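Local coordinates for protein endoglucanase (Thermotoga maritima, PDB 1VHO) that belongs to the M42 metallopeptidase family and is probably an aminopeptidase that depends on two divalent metal ions, despite its endoglucanase name, at residues A[60-66]-A[194-200]; A[99-105]-A[151-157]; A[165-171]-A[311-317]; A[176-180]-A[225-229]; A[238-242]-A[273-277]. The contacts are given in a common frame with arbitrary orientation. Residues are numbered along the deposited sequence.

Contact 1 (A[60-66]-A[194-200])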
# COMPACT_ATOMS: atom_id res chain seq x y z
N GLY A 60 0.62 20.32 18.47
CA GLY A 60 1.68 19.31 18.27
C GLY A 60 1.51 18.81 16.82
O GLY A 60 0.57 19.23 16.14
N LYS A 61 2.36 17.87 16.46
CA LYS A 61 2.36 17.30 15.13
C LYS A 61 2.20 15.78 15.17
O LYS A 61 2.92 15.07 15.85
CB LYS A 61 3.71 17.63 14.44
CG LYS A 61 4.07 19.10 14.41
CD LYS A 61 5.49 19.29 13.90
CE LYS A 61 5.81 20.76 13.64
NZ LYS A 61 4.68 21.41 12.91
N LEU A 62 1.20 15.34 14.43
CA LEU A 62 0.85 13.91 14.33
C LEU A 62 1.15 13.51 12.88
O LEU A 62 0.69 14.23 11.98
CB LEU A 62 -0.65 13.85 14.58
CG LEU A 62 -1.44 12.57 14.58
CD1 LEU A 62 -0.78 11.47 15.42
CD2 LEU A 62 -2.86 12.85 15.11
N ALA A 63 1.83 12.42 12.67
CA ALA A 63 2.16 11.95 11.33
C ALA A 63 1.56 10.56 11.10
O ALA A 63 1.71 9.68 11.97
CB ALA A 63 3.67 11.91 11.10
N PHE A 64 0.96 10.35 9.96
CA PHE A 64 0.34 9.08 9.57
C PHE A 64 1.13 8.62 8.33
O PHE A 64 1.34 9.47 7.45
CB PHE A 64 -1.13 9.20 9.25
CG PHE A 64 -2.02 9.70 10.35
CD1 PHE A 64 -1.83 9.31 11.67
CD2 PHE A 64 -3.04 10.60 10.08
CE1 PHE A 64 -2.64 9.82 12.68
CE2 PHE A 64 -3.88 11.07 11.08
CZ PHE A 64 -3.68 10.68 12.39
N PHE A 65 1.50 7.35 8.25
CA PHE A 65 2.35 6.92 7.13
C PHE A 65 1.79 5.71 6.39
O PHE A 65 1.35 4.74 7.04
CB PHE A 65 3.72 6.48 7.72
CG PHE A 65 4.54 7.56 8.40
CD1 PHE A 65 4.37 7.81 9.77
CD2 PHE A 65 5.42 8.32 7.69
CE1 PHE A 65 5.12 8.81 10.37
CE2 PHE A 65 6.19 9.32 8.29
CZ PHE A 65 6.02 9.56 9.65
N ALA A 66 2.01 5.64 5.07
CA ALA A 66 1.57 4.47 4.29
C ALA A 66 2.51 4.27 3.09
O ALA A 66 3.07 5.26 2.61
CB ALA A 66 0.14 4.68 3.78
N TRP A 194 -4.58 19.04 16.64
CA TRP A 194 -3.28 18.62 16.13
C TRP A 194 -3.03 19.03 14.68
O TRP A 194 -3.97 19.10 13.88
CB TRP A 194 -3.25 17.06 16.18
CG TRP A 194 -3.12 16.51 17.56
CD1 TRP A 194 -4.14 16.21 18.44
CD2 TRP A 194 -1.91 16.19 18.23
NE1 TRP A 194 -3.62 15.73 19.61
CE2 TRP A 194 -2.25 15.72 19.52
CE3 TRP A 194 -0.57 16.27 17.87
CZ2 TRP A 194 -1.28 15.32 20.43
CZ3 TRP A 194 0.40 15.89 18.79
CH2 TRP A 194 0.03 15.41 20.06
N ASP A 195 -1.78 19.30 14.35
CA ASP A 195 -1.39 19.58 12.97
C ASP A 195 -1.17 18.16 12.40
O ASP A 195 -0.54 17.34 13.09
CB ASP A 195 -0.12 20.40 12.89
CG ASP A 195 -0.37 21.86 13.31
OD1 ASP A 195 -1.53 22.31 13.36
OD2 ASP A 195 0.63 22.52 13.60
N VAL A 196 -1.69 17.87 11.22
CA VAL A 196 -1.58 16.50 10.71
C VAL A 196 -0.74 16.41 9.46
O VAL A 196 -0.94 17.21 8.52
CB VAL A 196 -3.00 15.97 10.41
CG1 VAL A 196 -2.96 14.60 9.73
CG2 VAL A 196 -3.79 15.85 11.73
N TYR A 197 0.16 15.43 9.42
CA TYR A 197 1.01 15.21 8.27
C TYR A 197 0.72 13.78 7.77
O TYR A 197 0.85 12.85 8.56
CB TYR A 197 2.49 15.33 8.58
CG TYR A 197 2.88 16.74 9.01
CD1 TYR A 197 2.61 17.15 10.32
CD2 TYR A 197 3.46 17.63 8.12
CE1 TYR A 197 2.93 18.42 10.74
CE2 TYR A 197 3.79 18.91 8.55
CZ TYR A 197 3.56 19.29 9.85
OH TYR A 197 3.89 20.55 10.31
N VAL A 198 0.28 13.69 6.52
CA VAL A 198 -0.09 12.37 5.97
C VAL A 198 0.94 12.02 4.92
O VAL A 198 1.05 12.71 3.89
CB VAL A 198 -1.53 12.43 5.47
CG1 VAL A 198 -1.95 11.09 4.95
CG2 VAL A 198 -2.47 12.85 6.62
N VAL A 199 1.64 10.90 5.12
CA VAL A 199 2.76 10.57 4.25
C VAL A 199 2.57 9.30 3.41
O VAL A 199 2.30 8.22 3.95
CB VAL A 199 4.00 10.38 5.15
CG1 VAL A 199 5.26 10.06 4.33
CG2 VAL A 199 4.21 11.58 6.08
N PHE A 200 2.66 9.48 2.11
CA PHE A 200 2.55 8.41 1.12
C PHE A 200 3.96 8.18 0.57
O PHE A 200 4.46 8.88 -0.33
CB PHE A 200 1.56 8.83 0.01
CG PHE A 200 0.19 9.22 0.51
CD1 PHE A 200 -0.09 10.53 0.87
CD2 PHE A 200 -0.82 8.27 0.64
CE1 PHE A 200 -1.36 10.89 1.32
CE2 PHE A 200 -2.07 8.60 1.13
CZ PHE A 200 -2.35 9.94 1.46
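Y197, W194 and L62 give up the most surface where strands 61-66 and 195-200 run side by side, their axes 4.7 Å apart at 16°, in parallel register. Backbone bonds fix that register: D195 N to G60 O (3.0 Å), L62 N to D195 O (3.0 Å), Y197 N to L62 O (2.9 Å), F64 N to Y197 O (2.9 Å), V199 N to F64 O (2.8 Å) and A66 N to V199 O (2.8 Å). On the face of K61, A63 and F65, the Y197 OH accepts a bond from K61 NZ (2.9 Å), while its ring stacks on Y53 and meets Y216 edge-to-face. W194 closes the start of the pair: its CE3 lies 3.4 Å from G60 C and 4.1 Å from L62 CB, and its indole NE1 is held by L334 O. L62 packs on V330 and A331 of helix 317-333 and shares its face with F64, whose CE2 is 3.9 Å from V196 CG1. Helices 171-187 and 317-333 pack on this face and helix 208-213 on F65 and V199; strand 222-229 continues the sheet beyond 61-67, as expected for the α/β catalytic core of M42 enzymes.

Contact 2 (A[99-105]-A[151-157])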
# COMPACT_ATOMS: atom_id res chain seq x y z
N SER A 99 0.14 -14.21 -12.56
CA SER A 99 -0.11 -15.04 -13.76
C SER A 99 -0.26 -14.04 -14.91
O SER A 99 0.70 -13.86 -15.67
CB SER A 99 -1.23 -16.03 -13.60
OG SER A 99 -1.65 -16.57 -14.84
N LYS A 100 -1.37 -13.31 -14.95
CA LYS A 100 -1.55 -12.29 -15.99
C LYS A 100 -0.71 -11.06 -15.61
O LYS A 100 -0.74 -10.54 -14.47
CB LYS A 100 -3.02 -11.86 -16.10
CG LYS A 100 -3.91 -12.87 -16.89
CD LYS A 100 -5.40 -12.44 -16.86
CE LYS A 100 -5.56 -11.07 -17.49
NZ LYS A 100 -7.00 -10.63 -17.58
N VAL A 101 0.01 -10.54 -16.61
CA VAL A 101 0.83 -9.38 -16.48
C VAL A 101 0.59 -8.40 -17.64
O VAL A 101 0.09 -8.81 -18.68
CB VAL A 101 2.36 -9.60 -16.42
CG1 VAL A 101 2.74 -10.27 -15.11
CG2 VAL A 101 2.83 -10.43 -17.64
N ARG A 102 0.81 -7.13 -17.35
CA ARG A 102 0.71 -6.11 -18.39
C ARG A 102 2.07 -5.41 -18.42
O ARG A 102 2.60 -5.06 -17.37
CB ARG A 102 -0.44 -5.13 -18.27
CG ARG A 102 -0.56 -4.43 -16.91
CD ARG A 102 -1.97 -3.80 -16.84
NE ARG A 102 -2.17 -2.94 -15.67
CZ ARG A 102 -3.37 -2.91 -15.00
NH1 ARG A 102 -4.39 -3.70 -15.38
NH2 ARG A 102 -3.54 -2.05 -14.03
N ILE A 103 2.62 -5.26 -19.63
CA ILE A 103 3.98 -4.72 -19.74
C ILE A 103 4.03 -3.41 -20.50
O ILE A 103 3.45 -3.31 -21.59
CB ILE A 103 4.86 -5.77 -20.50
CG1 ILE A 103 4.69 -7.16 -19.91
CG2 ILE A 103 6.33 -5.30 -20.42
CD1 ILE A 103 5.56 -8.26 -20.55
N TYR A 104 4.68 -2.42 -19.90
CA TYR A 104 4.80 -1.13 -20.54
C TYR A 104 5.90 -1.18 -21.59
O TYR A 104 7.05 -1.48 -21.25
CB TYR A 104 5.15 -0.02 -19.51
CG TYR A 104 3.90 0.26 -18.66
CD1 TYR A 104 3.65 -0.41 -17.49
CD2 TYR A 104 3.01 1.23 -19.13
CE1 TYR A 104 2.50 -0.16 -16.76
CE2 TYR A 104 1.87 1.53 -18.38
CZ TYR A 104 1.62 0.80 -17.22
OH TYR A 104 0.45 1.06 -16.53
N THR A 105 5.55 -0.91 -22.84
CA THR A 105 6.55 -0.91 -23.91
C THR A 105 6.51 0.45 -24.60
O THR A 105 5.64 1.31 -24.40
CB THR A 105 6.27 -2.00 -24.96
OG1 THR A 105 5.14 -1.62 -25.81
CG2 THR A 105 5.95 -3.32 -24.28
N ASP A 151 11.82 -3.08 -20.13
CA ASP A 151 10.36 -2.82 -20.06
C ASP A 151 9.88 -3.31 -18.69
O ASP A 151 10.38 -4.31 -18.19
CB ASP A 151 9.63 -3.50 -21.21
CG ASP A 151 9.80 -2.69 -22.52
OD1 ASP A 151 10.17 -1.50 -22.49
OD2 ASP A 151 9.58 -3.26 -23.57
N ILE A 152 8.88 -2.62 -18.14
CA ILE A 152 8.40 -2.96 -16.79
C ILE A 152 7.00 -3.59 -16.86
O ILE A 152 6.15 -3.10 -17.56
CB ILE A 152 8.33 -1.68 -15.95
CG1 ILE A 152 9.76 -1.08 -15.71
CG2 ILE A 152 7.64 -1.91 -14.59
CD1 ILE A 152 10.66 -2.00 -14.93
N ALA A 153 6.80 -4.64 -16.07
CA ALA A 153 5.50 -5.32 -16.04
C ALA A 153 4.91 -5.25 -14.64
O ALA A 153 5.66 -5.15 -13.67
CB ALA A 153 5.73 -6.82 -16.35
N VAL A 154 3.58 -5.20 -14.55
CA VAL A 154 2.93 -5.27 -13.25
C VAL A 154 1.83 -6.34 -13.40
O VAL A 154 1.56 -6.78 -14.52
CB VAL A 154 2.29 -3.94 -12.82
CG1 VAL A 154 3.40 -2.86 -12.59
CG2 VAL A 154 1.35 -3.46 -13.92
N ILE A 155 1.19 -6.70 -12.31
CA ILE A 155 0.08 -7.67 -12.38
C ILE A 155 -1.09 -7.04 -13.12
O ILE A 155 -1.45 -5.87 -12.94
CB ILE A 155 -0.35 -7.99 -10.92
CG1 ILE A 155 0.73 -8.85 -10.27
CG2 ILE A 155 -1.70 -8.71 -10.89
CD1 ILE A 155 0.93 -10.17 -10.92
N ASP A 156 -1.69 -7.81 -14.04
CA ASP A 156 -2.81 -7.28 -14.82
C ASP A 156 -4.12 -7.76 -14.14
O ASP A 156 -4.51 -8.88 -14.36
CB ASP A 156 -2.74 -7.79 -16.25
CG ASP A 156 -3.80 -7.27 -17.19
OD1 ASP A 156 -4.55 -6.30 -16.87
OD2 ASP A 156 -3.96 -7.83 -18.29
N GLN A 157 -4.65 -6.93 -13.27
CA GLN A 157 -5.88 -7.27 -12.53
C GLN A 157 -6.80 -6.05 -12.45
O GLN A 157 -6.33 -4.97 -12.05
CB GLN A 157 -5.52 -7.63 -11.08
CG GLN A 157 -6.73 -8.05 -10.20
CD GLN A 157 -7.27 -9.40 -10.61
OE1 GLN A 157 -6.56 -10.31 -11.02
NE2 GLN A 157 -8.60 -9.64 -10.50
O HOH W 1 -6.44 -8.44 -19.23
O HOH W 2 -7.14 -10.14 -14.85
O HOH W 3 -2.61 -10.09 -19.06
O HOH W 4 -6.45 -2.53 -13.65
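This is an antiparallel strand pair in the six-stranded, all-antiparallel sheet, which matches the accessory domain inserted into the catalytic core of M42 relatives. Strands 100-105 and 152-155 approach to 4.6 Å at 149°. R102 and V154 form a hydrogen-bonded pair (R102 N to V154 O 2.9 Å, V154 N to R102 O 3.0 Å), and I103 faces A153 as a non-hydrogen-bonded pair, with I103 CG1 3.7 Å from A153 CB. D156 N to K100 O (2.9 Å) carries the pairing past the strand end. There D156 also takes a salt bridge from R102, NH1 to OD1 at 3.0 Å, while R102 NH2 reaches D18 in a second one. K100 NZ stays 4.2 Å from D156 OD2, too far for a salt bridge; water 1 spans the gap, 2.8 Å from K100 NZ and 2.7 Å from D156 OD2. Strand 108-113 flanks 100-105 on its other edge, bonding to V101 and I103, and strand 73-79 does the same for 152-155 through A153.

Contact 3 (A[165-171]-A[311-317])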
# COMPACT_ATOMS: atom_id res chain seq x y z
N LYS A 165 -17.09 -6.59 -0.26
CA LYS A 165 -15.62 -6.57 -0.19
C LYS A 165 -15.06 -6.00 -1.51
O LYS A 165 -15.79 -5.95 -2.50
CB LYS A 165 -15.07 -7.98 -0.04
CG LYS A 165 -15.64 -8.80 1.12
CD LYS A 165 -15.31 -8.12 2.45
CE LYS A 165 -15.62 -9.09 3.60
NZ LYS A 165 -17.07 -8.92 4.01
N VAL A 166 -13.81 -5.58 -1.49
CA VAL A 166 -13.11 -5.09 -2.67
C VAL A 166 -11.97 -6.11 -2.91
O VAL A 166 -11.33 -6.46 -1.94
CB VAL A 166 -12.52 -3.68 -2.53
CG1 VAL A 166 -11.59 -3.34 -3.71
CG2 VAL A 166 -13.71 -2.69 -2.59
N VAL A 167 -11.82 -6.56 -4.14
CA VAL A 167 -10.77 -7.54 -4.48
C VAL A 167 -9.92 -6.92 -5.60
O VAL A 167 -10.46 -6.37 -6.56
CB VAL A 167 -11.40 -8.85 -4.99
CG1 VAL A 167 -10.32 -9.83 -5.43
CG2 VAL A 167 -12.24 -9.53 -3.89
N GLY A 168 -8.59 -6.97 -5.44
CA GLY A 168 -7.75 -6.37 -6.49
C GLY A 168 -6.29 -6.43 -6.07
O GLY A 168 -5.93 -6.93 -5.01
N LYS A 169 -5.43 -6.12 -7.05
CA LYS A 169 -4.00 -6.18 -6.79
C LYS A 169 -3.57 -5.04 -5.87
O LYS A 169 -4.22 -3.98 -5.85
CB LYS A 169 -3.15 -6.08 -8.09
CG LYS A 169 -3.43 -4.73 -8.86
CD LYS A 169 -2.45 -4.69 -10.04
CE LYS A 169 -2.62 -3.43 -10.92
NZ LYS A 169 -2.07 -2.20 -10.32
N ALA A 170 -2.39 -5.22 -5.29
CA ALA A 170 -1.75 -4.16 -4.49
C ALA A 170 -2.54 -3.53 -3.36
O ALA A 170 -2.06 -2.50 -2.81
CB ALA A 170 -1.32 -3.01 -5.44
N LEU A 171 -3.57 -4.20 -2.85
CA LEU A 171 -4.26 -3.62 -1.69
C LEU A 171 -3.43 -3.64 -0.45
O LEU A 171 -3.65 -2.86 0.50
CB LEU A 171 -5.65 -4.29 -1.53
CG LEU A 171 -6.64 -3.98 -2.64
CD1 LEU A 171 -7.80 -4.97 -2.65
CD2 LEU A 171 -7.21 -2.56 -2.54
N PRO A 311 -2.97 -11.65 -6.86
CA PRO A 311 -3.63 -10.58 -7.64
C PRO A 311 -5.01 -10.27 -7.08
O PRO A 311 -5.65 -9.29 -7.50
CB PRO A 311 -3.78 -11.20 -9.04
CG PRO A 311 -2.65 -12.22 -9.10
CD PRO A 311 -2.74 -12.85 -7.69
N VAL A 312 -5.57 -11.13 -6.26
CA VAL A 312 -6.91 -10.97 -5.71
C VAL A 312 -6.96 -10.78 -4.19
O VAL A 312 -7.76 -11.41 -3.47
CB VAL A 312 -7.86 -12.10 -6.15
CG1 VAL A 312 -8.15 -11.97 -7.64
CG2 VAL A 312 -7.25 -13.46 -5.83
N GLU A 313 -6.10 -9.86 -3.69
CA GLU A 313 -6.18 -9.54 -2.26
C GLU A 313 -7.61 -9.06 -1.99
O GLU A 313 -8.15 -8.40 -2.86
CB GLU A 313 -5.20 -8.42 -1.88
CG GLU A 313 -3.75 -9.00 -2.06
CD GLU A 313 -2.69 -7.95 -1.77
OE1 GLU A 313 -2.95 -6.76 -1.98
OE2 GLU A 313 -1.56 -8.34 -1.38
N MSE A 314 -8.09 -9.22 -0.78
CA MSE A 314 -9.46 -8.80 -0.48
C MSE A 314 -9.52 -8.00 0.81
O MSE A 314 -8.87 -8.39 1.80
CB MSE A 314 -10.31 -10.09 -0.29
CG MSE A 314 -11.77 -9.73 0.10
SE MSE A 314 -12.75 -11.35 0.48
CE MSE A 314 -12.97 -12.02 -1.30
N VAL A 315 -10.16 -6.85 0.78
CA VAL A 315 -10.29 -6.03 2.00
C VAL A 315 -11.79 -5.66 2.14
O VAL A 315 -12.56 -5.69 1.15
CB VAL A 315 -9.50 -4.73 1.97
CG1 VAL A 315 -7.98 -5.03 1.92
CG2 VAL A 315 -9.91 -3.86 0.77
N ASP A 316 -12.15 -5.29 3.37
CA ASP A 316 -13.51 -4.81 3.62
C ASP A 316 -13.47 -3.31 3.70
O ASP A 316 -12.84 -2.74 4.61
CB ASP A 316 -13.96 -5.39 5.01
CG ASP A 316 -15.44 -5.16 5.23
OD1 ASP A 316 -15.91 -4.05 4.92
OD2 ASP A 316 -16.15 -6.11 5.64
N PRO A 317 -14.13 -2.55 2.82
CA PRO A 317 -14.13 -1.10 2.85
C PRO A 317 -14.59 -0.51 4.16
O PRO A 317 -14.17 0.61 4.49
CB PRO A 317 -14.99 -0.67 1.67
CG PRO A 317 -15.20 -1.88 0.85
CD PRO A 317 -14.95 -3.10 1.70
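Three backbone hydrogen bonds join this short antiparallel pair: V166 N to V315 O (2.9 Å), V315 N to V166 O (3.0 Å) and G168 N to E313 O (3.0 Å). The strand axes lie 4.8 Å apart at 158°. Between the bonded positions V167 and M314 face each other as a non-hydrogen-bonded pair, V167 CG2 touching the CE of M314 (a selenomethionine) at 3.7 Å. K169 N is 3.2 Å from P311 O, at too poor an angle for a hydrogen bond. K169 O accepts from S15 OG, and K169 NZ forms salt bridges with E70 and D18. E313 has its carboxylate turned to backbone amides, OE1 accepting from D172 N and OE2 from H309 N. Since D172 and H309 are predicted zinc ligands, this buried glutamate ties two parts of the probable metal site together. D316 sits at the N-cap of helix 317-333 and caps a backbone N there; its OD2 pairs with R318 and takes only a weak bond, within a salt bridge, from K165 NZ (3.4 Å). V166 CG2 packs on P317 CG at 3.8 Å. Strand 160-162 bonds to the other edge of 165-168, completing a three-stranded sheet, while helix 7-16 lies against V166 and P317, and helix 171-187 begins at L171, the last residue of 165-171.

Contact 4 (A[176-180]-A[225-229])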
# COMPACT_ATOMS: atom_id res chain seq x y z
N SER A 176 -4.19 1.06 2.59
CA SER A 176 -3.69 2.03 3.55
C SER A 176 -3.67 3.45 2.97
O SER A 176 -3.95 4.44 3.67
CB SER A 176 -2.27 1.65 3.99
OG SER A 176 -2.31 0.39 4.72
N CYS A 177 -3.34 3.57 1.68
CA CYS A 177 -3.40 4.85 0.99
C CYS A 177 -4.87 5.33 1.08
O CYS A 177 -5.07 6.50 1.38
CB CYS A 177 -3.04 4.71 -0.52
SG CYS A 177 -1.23 4.40 -0.67
N GLY A 178 -5.82 4.47 0.84
CA GLY A 178 -7.26 4.77 0.89
C GLY A 178 -7.63 5.28 2.32
O GLY A 178 -8.35 6.26 2.47
N VAL A 179 -7.12 4.61 3.35
CA VAL A 179 -7.42 5.06 4.74
C VAL A 179 -6.95 6.51 4.92
O VAL A 179 -7.67 7.39 5.39
CB VAL A 179 -6.62 4.22 5.78
CG1 VAL A 179 -6.76 4.90 7.19
CG2 VAL A 179 -7.06 2.79 5.84
N LEU A 180 -5.71 6.80 4.47
CA LEU A 180 -5.18 8.15 4.68
C LEU A 180 -5.91 9.20 3.87
O LEU A 180 -6.06 10.35 4.35
CB LEU A 180 -3.66 8.15 4.49
CG LEU A 180 -2.91 7.20 5.46
CD1 LEU A 180 -1.41 7.48 5.37
CD2 LEU A 180 -3.39 7.45 6.91
N VAL A 225 1.71 4.27 11.96
CA VAL A 225 2.15 3.63 10.72
C VAL A 225 1.06 2.66 10.29
O VAL A 225 0.61 1.87 11.09
CB VAL A 225 3.48 2.86 10.90
CG1 VAL A 225 3.82 2.00 9.71
CG2 VAL A 225 4.60 3.84 11.21
N MSE A 226 0.72 2.68 9.00
CA MSE A 226 -0.32 1.80 8.50
C MSE A 226 0.31 0.51 7.96
O MSE A 226 1.33 0.59 7.26
CB MSE A 226 -1.00 2.46 7.29
CG MSE A 226 -1.69 3.78 7.51
SE MSE A 226 -3.28 3.52 8.55
CE MSE A 226 -2.58 3.78 10.31
N ASP A 227 -0.43 -0.57 8.07
CA ASP A 227 0.05 -1.82 7.49
C ASP A 227 -1.20 -2.67 7.22
O ASP A 227 -2.32 -2.16 7.35
CB ASP A 227 1.00 -2.55 8.44
CG ASP A 227 2.02 -3.42 7.73
OD1 ASP A 227 1.83 -3.82 6.55
OD2 ASP A 227 3.05 -3.74 8.35
N VAL A 228 -1.00 -3.89 6.78
CA VAL A 228 -2.12 -4.81 6.57
C VAL A 228 -1.75 -6.13 7.28
O VAL A 228 -0.55 -6.36 7.51
CB VAL A 228 -2.44 -5.13 5.09
CG1 VAL A 228 -3.04 -3.87 4.41
CG2 VAL A 228 -1.15 -5.53 4.39
N THR A 229 -2.76 -6.91 7.61
CA THR A 229 -2.45 -8.20 8.27
C THR A 229 -3.58 -9.18 8.05
O THR A 229 -4.69 -8.85 7.65
CB THR A 229 -2.35 -7.94 9.80
OG1 THR A 229 -1.76 -9.07 10.46
CG2 THR A 229 -3.74 -7.73 10.41
O HOH W 5 -3.66 0.37 7.13
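M226, a selenomethionine, lies across the side of helix 176-180: its SE is 4.0 Å from V179 CG1, its CG 4.1 Å from L180 CD2 and its CB 3.6 Å from S176 OG. S176 and L180 are one turn apart, linked by L180 N to S176 O (3.1 Å), and with V179 they direct CA-to-CB toward the strand. M226 accordingly has the largest buried area here, 84 Å² of the 201 Å² total. No direct hydrogen bond joins the segments; water 5 bridges them instead, 2.8 Å from S176 OG and 2.9 Å from D227 O, to which it donates. An axis separation of 8.9 Å with an angle of 138° describes a helix laid over a sheet, here helix 171-187 on central strand 222-229 of the α/β catalytic core. Alternation along the strand turns D227 away from the helix while M226 faces it, and D227, near the C-terminal end of the strand, is a predicted ligand of zinc 1. D227 OD1 makes a salt bridge with R281 and accepts a weak bond from V228 N (2.8 Å). V228 CG1 comes within 4.3 Å of S176 OG. Beyond the contact, L323 of helix 317-333 packs on both V179 and M226, and strand 297-304 bonds to V225 and D227.

Contact 5 (A[238-242]-A[273-277])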
# COMPACT_ATOMS: atom_id res chain seq x y z
N ASP A 238 -4.93 -17.95 14.81
CA ASP A 238 -5.50 -17.04 13.82
C ASP A 238 -6.89 -16.59 14.30
O ASP A 238 -7.72 -17.45 14.64
CB ASP A 238 -5.63 -17.70 12.46
CG ASP A 238 -4.40 -17.76 11.59
OD1 ASP A 238 -3.26 -17.49 12.03
OD2 ASP A 238 -4.55 -18.08 10.38
N HIS A 239 -7.18 -15.30 14.32
CA HIS A 239 -8.47 -14.83 14.77
C HIS A 239 -8.93 -13.57 14.03
O HIS A 239 -10.08 -13.14 14.17
CB HIS A 239 -8.44 -14.59 16.29
CG HIS A 239 -7.46 -13.53 16.69
ND1 HIS A 239 -6.12 -13.72 16.83
CD2 HIS A 239 -7.68 -12.21 16.91
CE1 HIS A 239 -5.52 -12.56 17.12
NE2 HIS A 239 -6.45 -11.64 17.19
N ILE A 240 -8.09 -12.99 13.20
CA ILE A 240 -8.51 -11.77 12.49
C ILE A 240 -9.52 -12.06 11.42
O ILE A 240 -9.40 -13.01 10.64
CB ILE A 240 -7.26 -11.07 11.88
CG1 ILE A 240 -6.27 -10.68 12.99
CG2 ILE A 240 -7.69 -9.85 11.07
CD1 ILE A 240 -6.80 -9.73 14.03
N GLU A 241 -10.55 -11.20 11.31
CA GLU A 241 -11.58 -11.34 10.30
C GLU A 241 -11.82 -10.00 9.57
O GLU A 241 -11.74 -8.95 10.21
CB GLU A 241 -12.94 -11.71 10.91
CG GLU A 241 -12.98 -13.01 11.72
CD GLU A 241 -14.39 -13.30 12.21
OE1 GLU A 241 -15.35 -13.27 11.42
OE2 GLU A 241 -14.57 -13.53 13.42
N LEU A 242 -12.12 -10.11 8.28
CA LEU A 242 -12.46 -8.87 7.54
C LEU A 242 -13.77 -8.34 8.14
O LEU A 242 -14.66 -9.15 8.40
CB LEU A 242 -12.79 -9.22 6.08
CG LEU A 242 -11.66 -9.85 5.25
CD1 LEU A 242 -11.92 -9.71 3.74
CD2 LEU A 242 -10.34 -9.18 5.57
N LEU A 273 -12.51 -2.73 17.19
CA LEU A 273 -11.09 -2.96 16.88
C LEU A 273 -10.73 -4.43 17.07
O LEU A 273 -11.45 -5.17 17.75
CB LEU A 273 -10.23 -2.18 17.90
CG LEU A 273 -10.27 -0.64 17.86
CD1 LEU A 273 -9.43 -0.06 18.99
CD2 LEU A 273 -9.77 -0.11 16.51
N GLN A 274 -9.61 -4.81 16.47
CA GLN A 274 -9.09 -6.17 16.67
C GLN A 274 -7.66 -5.96 17.15
O GLN A 274 -7.25 -4.79 17.19
CB GLN A 274 -9.10 -6.94 15.33
CG GLN A 274 -10.50 -7.24 14.84
CD GLN A 274 -10.56 -8.02 13.56
OE1 GLN A 274 -10.67 -9.24 13.63
NE2 GLN A 274 -10.55 -7.38 12.37
N GLU A 275 -6.92 -7.01 17.54
CA GLU A 275 -5.56 -6.74 17.95
C GLU A 275 -4.66 -7.91 17.57
O GLU A 275 -5.13 -8.98 17.21
CB GLU A 275 -5.47 -6.41 19.43
CG GLU A 275 -5.52 -7.60 20.35
CD GLU A 275 -6.80 -8.38 20.34
OE1 GLU A 275 -6.77 -9.55 19.93
OE2 GLU A 275 -7.85 -7.83 20.74
N GLU A 276 -3.36 -7.67 17.59
CA GLU A 276 -2.40 -8.74 17.26
C GLU A 276 -1.17 -8.51 18.12
O GLU A 276 -0.81 -7.37 18.42
CB GLU A 276 -2.12 -8.76 15.76
CG GLU A 276 -1.36 -7.55 15.23
CD GLU A 276 -1.31 -7.56 13.69
OE1 GLU A 276 -1.51 -8.63 13.06
OE2 GLU A 276 -1.13 -6.50 13.11
N ALA A 277 -0.52 -9.58 18.58
CA ALA A 277 0.62 -9.48 19.47
C ALA A 277 1.78 -8.71 18.86
O ALA A 277 2.47 -8.02 19.59
CB ALA A 277 1.13 -10.87 19.88
O HOH W 6 -10.54 -10.66 16.02
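The amide of Q274 grips the backbone of E241 at both ends: E241 N donates to Q274 OE1 (3.0 Å, 165° at the hydrogen) and Q274 NE2 donates to E241 O (2.9 Å, 150°). One side chain thus meets the N and O of a single loop residue, much as an adjoining strand would; NE2 also reaches G245 O. A second anchor runs from H239 NE2 to E275 O (3.0 Å), the carbonyl lying at the ring edge and near its plane. Water 6 bridges the segments, donating to H239 O (3.1 Å) and Q274 OE1 (2.8 Å). Strand 274-276 is outermost in the mixed sheet of the catalytic core, parallel to 247-249, and 238-242 is part of the long connection between strands 222-229 and 247-249, so the contact pins this loop to the sheet margin. Around the polar centre, I240 CD1 packs 3.8 Å from Q274 CB and 3.7 Å from E275 O. I240 and Q274 both also rest on V247 and P304.

Overall arrangement
Contacts 1, 4 and 5 share the mixed core sheet. Contacts 1 and 4, centres 13 Å apart, join through neighbouring strands 61-67 and 222-229 (F65 O to M226 N, 2.9 Å), and contact 5 marks the far edge, meeting contact 4 at T229 OG1 and E276 OE1 (2.7 Å). Contact 2 lies in the separate antiparallel sheet, its centre 33 Å from that of contact 1; in sequence it falls between 60-66 and 194-200, so that sheet is inserted into the core. Contact 3, whose span encloses contacts 4 and 5, touches both and contact 2, linking the two bodies. Predicted metal ligands D172, D227 and H309 lie in or beside contacts 3 and 4, H67 just past contact 1.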